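PDB 1LQT: NADPH-ferredoxin reductase FprA, which catalyses electron transfer between NADPH and ferredoxin using bound FAD, and may supply electrons to P450 systems. Local coordinates for residues D222-P227 with R266-F271; I287-N292 with E311-Q316. All blocks are in the same frame, centred on the assembly; numbering follows the deposited sequence.

Contact 1. Residues D222-P227 with R266-F271; sequences DVVIDP and RMVFRF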
loop_
_atom_site.group_PDB
_atom_site.type_symbol
_atom_site.label_atom_id
_atom_site.label_comp_id
_atom_site.label_asym_id
_atom_site.label_seq_id
_atom_site.Cartn_x
_atom_site.Cartn_y
_atom_site.Cartn_z
ATOM N N ASP A 222 -18.403 -8.864 17.058
ATOM C CA ASP A 222 -19.440 -9.383 16.182
ATOM C C ASP A 222 -19.504 -8.574 14.886
ATOM O O ASP A 222 -19.519 -7.329 14.872
ATOM C CB ASP A 222 -20.771 -9.314 16.839
ATOM C CG ASP A 222 -20.919 -10.318 17.988
ATOM O OD1 ASP A 222 -20.116 -11.261 18.150
ATOM O OD2 ASP A 222 -21.834 -10.204 18.756
ATOM N N VAL A 223 -19.620 -9.310 13.806
ATOM C CA VAL A 223 -19.827 -8.719 12.490
ATOM C C VAL A 223 -21.335 -8.523 12.327
ATOM O O VAL A 223 -22.100 -9.449 12.559
ATOM C CB VAL A 223 -19.272 -9.618 11.422
ATOM C CG1 VAL A 223 -19.540 -9.024 10.053
ATOM C CG2 VAL A 223 -17.791 -9.787 11.608
ATOM N N VAL A 224 -21.749 -7.313 11.995
ATOM C CA VAL A 224 -23.145 -6.941 11.911
ATOM C C VAL A 224 -23.462 -6.546 10.478
ATOM O O VAL A 224 -22.936 -5.569 9.965
ATOM C CB VAL A 224 -23.470 -5.775 12.858
ATOM C CG1 VAL A 224 -24.922 -5.382 12.696
ATOM C CG2 VAL A 224 -23.149 -6.121 14.291
ATOM N N ILE A 225 -24.356 -7.307 9.846
ATOM C CA ILE A 225 -24.902 -6.943 8.553
ATOM C C ILE A 225 -26.405 -7.094 8.637
ATOM O O ILE A 225 -26.911 -8.200 8.797
ATOM C CB ILE A 225 -24.380 -7.788 7.428
ATOM C CG1 ILE A 225 -22.852 -7.816 7.460
ATOM C CG2 ILE A 225 -24.906 -7.258 6.092
ATOM C CD1 ILE A 225 -22.245 -8.559 6.335
ATOM N N ASP A 226 -27.116 -5.996 8.543
ATOM C CA ASP A 226 -28.562 -6.063 8.579
ATOM C C ASP A 226 -29.047 -6.841 7.356
ATOM O O ASP A 226 -28.591 -6.593 6.255
ATOM C CB ASP A 226 -29.081 -4.637 8.555
ATOM C CG ASP A 226 -30.542 -4.557 8.814
ATOM O OD1 ASP A 226 -31.321 -5.149 8.064
ATOM O OD2 ASP A 226 -30.988 -3.890 9.760
ATOM N N PRO A 227 -29.970 -7.781 7.538
ATOM C CA PRO A 227 -30.470 -8.521 6.389
ATOM C C PRO A 227 -30.923 -7.637 5.221
ATOM O O PRO A 227 -30.812 -8.054 4.077
ATOM C CB PRO A 227 -31.625 -9.318 6.985
ATOM C CG PRO A 227 -31.165 -9.583 8.347
ATOM C CD PRO A 227 -30.505 -8.309 8.807
ATOM N N ARG A 266 -18.565 -4.155 17.769
ATOM C CA ARG A 266 -19.323 -4.372 16.530
ATOM C C ARG A 266 -18.570 -3.848 15.303
ATOM O O ARG A 266 -18.108 -2.727 15.318
ATOM C CB ARG A 266 -20.670 -3.637 16.601
ATOM C CG ARG A 266 -21.653 -4.204 17.612
ATOM C CD ARG A 266 -22.765 -3.214 17.996
ATOM N NE ARG A 266 -23.528 -2.668 16.870
ATOM C CZ ARG A 266 -24.644 -3.173 16.367
ATOM N NH1 ARG A 266 -25.120 -4.303 16.836
ATOM N NH2 ARG A 266 -25.270 -2.537 15.384
ATOM N N MET A 267 -18.559 -4.656 14.246
ATOM C CA MET A 267 -18.098 -4.252 12.935
ATOM C C MET A 267 -19.314 -4.305 12.034
ATOM O O MET A 267 -19.771 -5.382 11.694
ATOM C CB MET A 267 -17.006 -5.179 12.431
ATOM C CG MET A 267 -16.373 -4.669 11.160
ATOM S SD MET A 267 -15.145 -5.799 10.473
ATOM C CE MET A 267 -13.879 -5.771 11.737
ATOM N N VAL A 268 -19.837 -3.139 11.667
ATOM C CA VAL A 268 -21.100 -3.020 10.946
ATOM C C VAL A 268 -20.835 -2.687 9.485
ATOM O O VAL A 268 -20.051 -1.783 9.189
ATOM C CB VAL A 268 -21.946 -1.867 11.558
ATOM C CG1 VAL A 268 -23.252 -1.703 10.818
ATOM C CG2 VAL A 268 -22.192 -2.071 13.035
ATOM N N PHE A 269 -21.491 -3.397 8.575
ATOM C CA PHE A 269 -21.398 -3.099 7.144
ATOM C C PHE A 269 -22.670 -2.409 6.679
ATOM O O PHE A 269 -23.755 -2.937 6.812
ATOM C CB PHE A 269 -21.209 -4.365 6.316
ATOM C CG PHE A 269 -19.837 -4.996 6.461
ATOM C CD1 PHE A 269 -19.532 -5.765 7.553
ATOM C CD2 PHE A 269 -18.875 -4.800 5.508
ATOM C CE1 PHE A 269 -18.287 -6.343 7.692
ATOM C CE2 PHE A 269 -17.631 -5.367 5.630
ATOM C CZ PHE A 269 -17.329 -6.128 6.724
ATOM N N ARG A 270 -22.480 -1.229 6.086
ATOM C CA ARG A 270 -23.551 -0.459 5.444
ATOM C C ARG A 270 -23.171 -0.271 3.978
ATOM O O ARG A 270 -22.086 0.193 3.689
ATOM C CB ARG A 270 -23.665 0.907 6.099
ATOM C CG ARG A 270 -24.296 0.886 7.474
ATOM C CD ARG A 270 -25.797 0.818 7.479
ATOM N NE ARG A 270 -26.432 1.915 6.760
ATOM C CZ ARG A 270 -26.682 3.144 7.227
ATOM N NH1 ARG A 270 -26.403 3.511 8.462
ATOM N NH2 ARG A 270 -27.290 4.006 6.448
ATOM N N PHE A 271 -24.033 -0.680 3.075
ATOM C CA PHE A 271 -23.829 -0.515 1.660
ATOM C C PHE A 271 -24.761 0.582 1.145
ATOM O O PHE A 271 -25.597 1.111 1.858
ATOM C CB PHE A 271 -24.041 -1.822 0.913
ATOM C CG PHE A 271 -23.108 -2.914 1.351
ATOM C CD1 PHE A 271 -21.865 -3.072 0.757
ATOM C CD2 PHE A 271 -23.443 -3.764 2.375
ATOM C CE1 PHE A 271 -21.013 -4.071 1.154
ATOM C CE2 PHE A 271 -22.588 -4.762 2.775
ATOM C CZ PHE A 271 -21.362 -4.922 2.160
HETATM O O HOH W 1 -25.875 -3.431 8.502
#
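Strand 221-224 forms one margin of the six-stranded parallel sheet in the Rossmann-type NADP-binding domain, and strand 265-270 runs beside it after a beta-alpha-beta crossover through helices 235-241 and 243-256. Three backbone bonds join them in the alternating parallel pattern. M267 N donates to D222 O in the plane of that carbonyl, whereas V224 N reaches M267 O at 2.8 Å from 31° above the carbonyl plane. F269 N then meets V224 O at 3.0 Å, almost along the C=O axis.

One face, packed under helices, carries V223, M267 and F269, with I225 joining at the end. The F269 ring crosses both aliphatic neighbours obliquely: CE1 lies 3.8 Å from V223 CG1, and CD1 lies 3.9 Å from I225 CG1. Branched V223 and I225 suit an extended backbone and also meet helix 243-256, while M267 and F269 pack on helix 157-167, so apolar side chains fill the sheet-helix layer.

The face of D222, V224, R266 and V268 is more polar and, D222 apart, partly open to solvent. Its apolar part is V268 CG2, 3.9 Å from V224 CB. R266, bent at chi3 (55°), crosses V224 obliquely, so that V224 CG2 sits 3.7 Å above one guanidinium face, toward its rim, while NE forms a salt bridge to E193; D222 pairs with R261.

The real loosening comes beyond V224, where a water takes the place of the next direct bond, accepting from D226 N and donating to F269 O, each 2.8 Å away.

Contact 2. Residues I287-N292 with E311-Q316; sequences IVLGRN and EELPAQ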
loop_
_atom_site.group_PDB
_atom_site.type_symbol
_atom_site.label_atom_id
_atom_site.label_comp_id
_atom_site.label_asym_id
_atom_site.label_seq_id
_atom_site.Cartn_x
_atom_site.Cartn_y
_atom_site.Cartn_z
ATOM N N ILE A 287 -21.152 12.416 11.327
ATOM C CA ILE A 287 -21.049 12.331 9.899
ATOM C C ILE A 287 -22.434 12.273 9.302
ATOM O O ILE A 287 -23.324 11.616 9.813
ATOM C CB ILE A 287 -20.173 11.107 9.472
ATOM C CG1 ILE A 287 -19.855 11.110 7.974
ATOM C CG2 ILE A 287 -20.780 9.788 9.926
ATOM C CD1 ILE A 287 -18.781 10.130 7.559
ATOM N N VAL A 288 -22.578 12.985 8.193
ATOM C CA VAL A 288 -23.804 12.959 7.400
ATOM C C VAL A 288 -23.640 11.941 6.291
ATOM O O VAL A 288 -22.668 11.990 5.551
ATOM C CB VAL A 288 -24.109 14.342 6.792
ATOM C CG1 VAL A 288 -25.432 14.325 6.007
ATOM C CG2 VAL A 288 -24.143 15.399 7.887
ATOM N N LEU A 289 -24.596 11.021 6.209
ATOM C CA LEU A 289 -24.594 9.941 5.231
ATOM C C LEU A 289 -25.787 10.096 4.299
ATOM O O LEU A 289 -26.852 10.581 4.684
ATOM C CB LEU A 289 -24.701 8.599 5.961
ATOM C CG LEU A 289 -23.588 8.313 6.963
ATOM C CD1 LEU A 289 -23.889 7.027 7.714
ATOM C CD2 LEU A 289 -22.220 8.255 6.312
ATOM N N GLY A 290 -25.568 9.691 3.055
ATOM C CA GLY A 290 -26.597 9.710 2.035
ATOM C C GLY A 290 -26.810 8.325 1.467
ATOM O O GLY A 290 -25.865 7.586 1.224
ATOM N N ARG A 291 -28.071 7.977 1.210
ATOM C CA ARG A 291 -28.397 6.705 0.607
ATOM C C ARG A 291 -28.317 6.832 -0.914
ATOM O O ARG A 291 -28.817 7.786 -1.497
ATOM C CB ARG A 291 -29.800 6.241 1.040
ATOM C CG ARG A 291 -30.155 4.873 0.533
ATOM C CD ARG A 291 -31.477 4.358 1.059
ATOM N NE ARG A 291 -32.637 5.059 0.535
ATOM C CZ ARG A 291 -33.372 4.662 -0.492
ATOM N NH1 ARG A 291 -33.045 3.606 -1.179
ATOM N NH2 ARG A 291 -34.480 5.354 -0.788
ATOM N N ASN A 292 -27.757 5.798 -1.526
ATOM C CA ASN A 292 -27.642 5.658 -2.963
ATOM C C ASN A 292 -28.530 4.536 -3.482
ATOM O O ASN A 292 -28.873 3.606 -2.749
ATOM C CB ASN A 292 -26.189 5.320 -3.332
ATOM C CG ASN A 292 -25.227 6.370 -2.871
ATOM O OD1 ASN A 292 -25.526 7.560 -2.921
ATOM N ND2 ASN A 292 -24.040 5.938 -2.444
ATOM N N GLU A 311 -28.877 11.326 6.653
ATOM C CA GLU A 311 -28.906 10.724 7.994
ATOM C C GLU A 311 -27.623 11.232 8.671
ATOM O O GLU A 311 -26.598 11.319 8.027
ATOM C CB GLU A 311 -28.788 9.171 7.809
ATOM C CG GLU A 311 -28.574 8.264 8.995
ATOM C CD GLU A 311 -28.142 6.856 8.584
ATOM O OE1 GLU A 311 -27.605 6.117 9.454
ATOM O OE2 GLU A 311 -28.313 6.470 7.401
ATOM N N GLU A 312 -27.673 11.546 9.955
ATOM C CA GLU A 312 -26.460 11.892 10.704
ATOM C C GLU A 312 -26.214 10.800 11.748
ATOM O O GLU A 312 -27.153 10.273 12.362
ATOM C CB GLU A 312 -26.545 13.292 11.350
ATOM C CG GLU A 312 -26.824 14.403 10.335
ATOM C CD GLU A 312 -26.466 15.807 10.796
ATOM O OE1 GLU A 312 -26.049 15.968 11.953
ATOM O OE2 GLU A 312 -26.565 16.742 9.948
ATOM N N LEU A 313 -24.942 10.470 11.937
ATOM C CA LEU A 313 -24.502 9.449 12.877
ATOM C C LEU A 313 -23.352 10.009 13.725
ATOM O O LEU A 313 -22.416 10.554 13.145
ATOM C CB LEU A 313 -23.978 8.270 12.067
ATOM C CG LEU A 313 -23.558 7.012 12.788
ATOM C CD1 LEU A 313 -24.729 6.347 13.469
ATOM C CD2 LEU A 313 -22.939 6.035 11.774
ATOM N N PRO A 314 -23.375 9.906 15.057
ATOM C CA PRO A 314 -22.209 10.347 15.832
ATOM C C PRO A 314 -20.992 9.502 15.521
ATOM O O PRO A 314 -21.115 8.296 15.384
ATOM C CB PRO A 314 -22.638 10.147 17.284
ATOM C CG PRO A 314 -24.138 9.997 17.208
ATOM C CD PRO A 314 -24.460 9.381 15.900
ATOM N N ALA A 315 -19.841 10.126 15.432
ATOM C CA ALA A 315 -18.595 9.415 15.205
ATOM C C ALA A 315 -17.466 10.296 15.624
ATOM O O ALA A 315 -17.554 11.502 15.469
ATOM C CB ALA A 315 -18.450 9.023 13.764
ATOM N N GLN A 316 -16.382 9.685 16.102
ATOM C CA GLN A 316 -15.242 10.477 16.575
ATOM C C GLN A 316 -13.968 10.229 15.765
ATOM O O GLN A 316 -12.968 10.894 15.985
ATOM C CB GLN A 316 -15.011 10.251 18.060
ATOM C CG GLN A 316 -16.234 10.534 18.897
ATOM C CD GLN A 316 -17.210 9.381 18.880
ATOM O OE1 GLN A 316 -16.795 8.230 18.869
ATOM N NE2 GLN A 316 -18.531 9.690 18.931
#
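Backbone hydrogen bonds do most of the work where strands 286-296 and 302-314 pair as the two arms of a beta hairpin. I287 and L313 form a hydrogen-bonded antiparallel pair, I287 N to L313 O and L313 N to I287 O both measuring 2.9 Å. L289 and E311 repeat the arrangement: L289 N to E311 O is the shortest of the four bonds at 2.7 Å, and nearly straight at 174°, while E311 N returns to L289 O. The short segments cross at 141°, a strong twist. Between these pairs, V288 and E312 form the non-hydrogen-bonded pair, where the CA-H groups of V288 and E312 point at E311 O and I287 O, respectively.

Apolar contacts are modest. On the face of I287, L289, E311 and L313, the I287 and L313 side chains lie side by side, I287 CG2 coming 4.1 Å from L313 CB. A diagonal contact adds L289 CD1 against L313 CD2 at 4.3 Å; leucine's long branch suits it to span two positions.

Charged ends find partners beyond the hairpin. The extended chain of E311 carries OE2 to a salt bridge with R270. On the other face, E312 lies alongside V288 so that V288 CG2 touches the whole end of the glutamate, closest to OE2 at 3.5 Å, and the same OE2 takes a salt bridge from K279.

Strand 273-279 flanks 286-296 on its other side, making 286-296 the middle of a three-stranded antiparallel sheet, while L313 and A315 touch strand 149-153 as the chain heads into strand 317-320.

Both contacts are partly buried strand pairings in the NADP-binding part of the chain, their centres 15 Å apart, but they belong to different sheets. Contact 1 joins parallel neighbours far apart in sequence at the margin of the Rossmann-type sheet, and its inner face is an aromatic-aliphatic layer under helices. Contact 2 joins adjacent arms of an antiparallel hairpin, with fewer apolar contacts and glutamates on its outer strand 302-314, where the surface begins. One ion pair connects them directly: R270 NH2 of segment 266-271 lies 2.8 Å from E311 OE2. The chain itself also links them, since strand 265-270 leads into 273-279, the partner of 286-296.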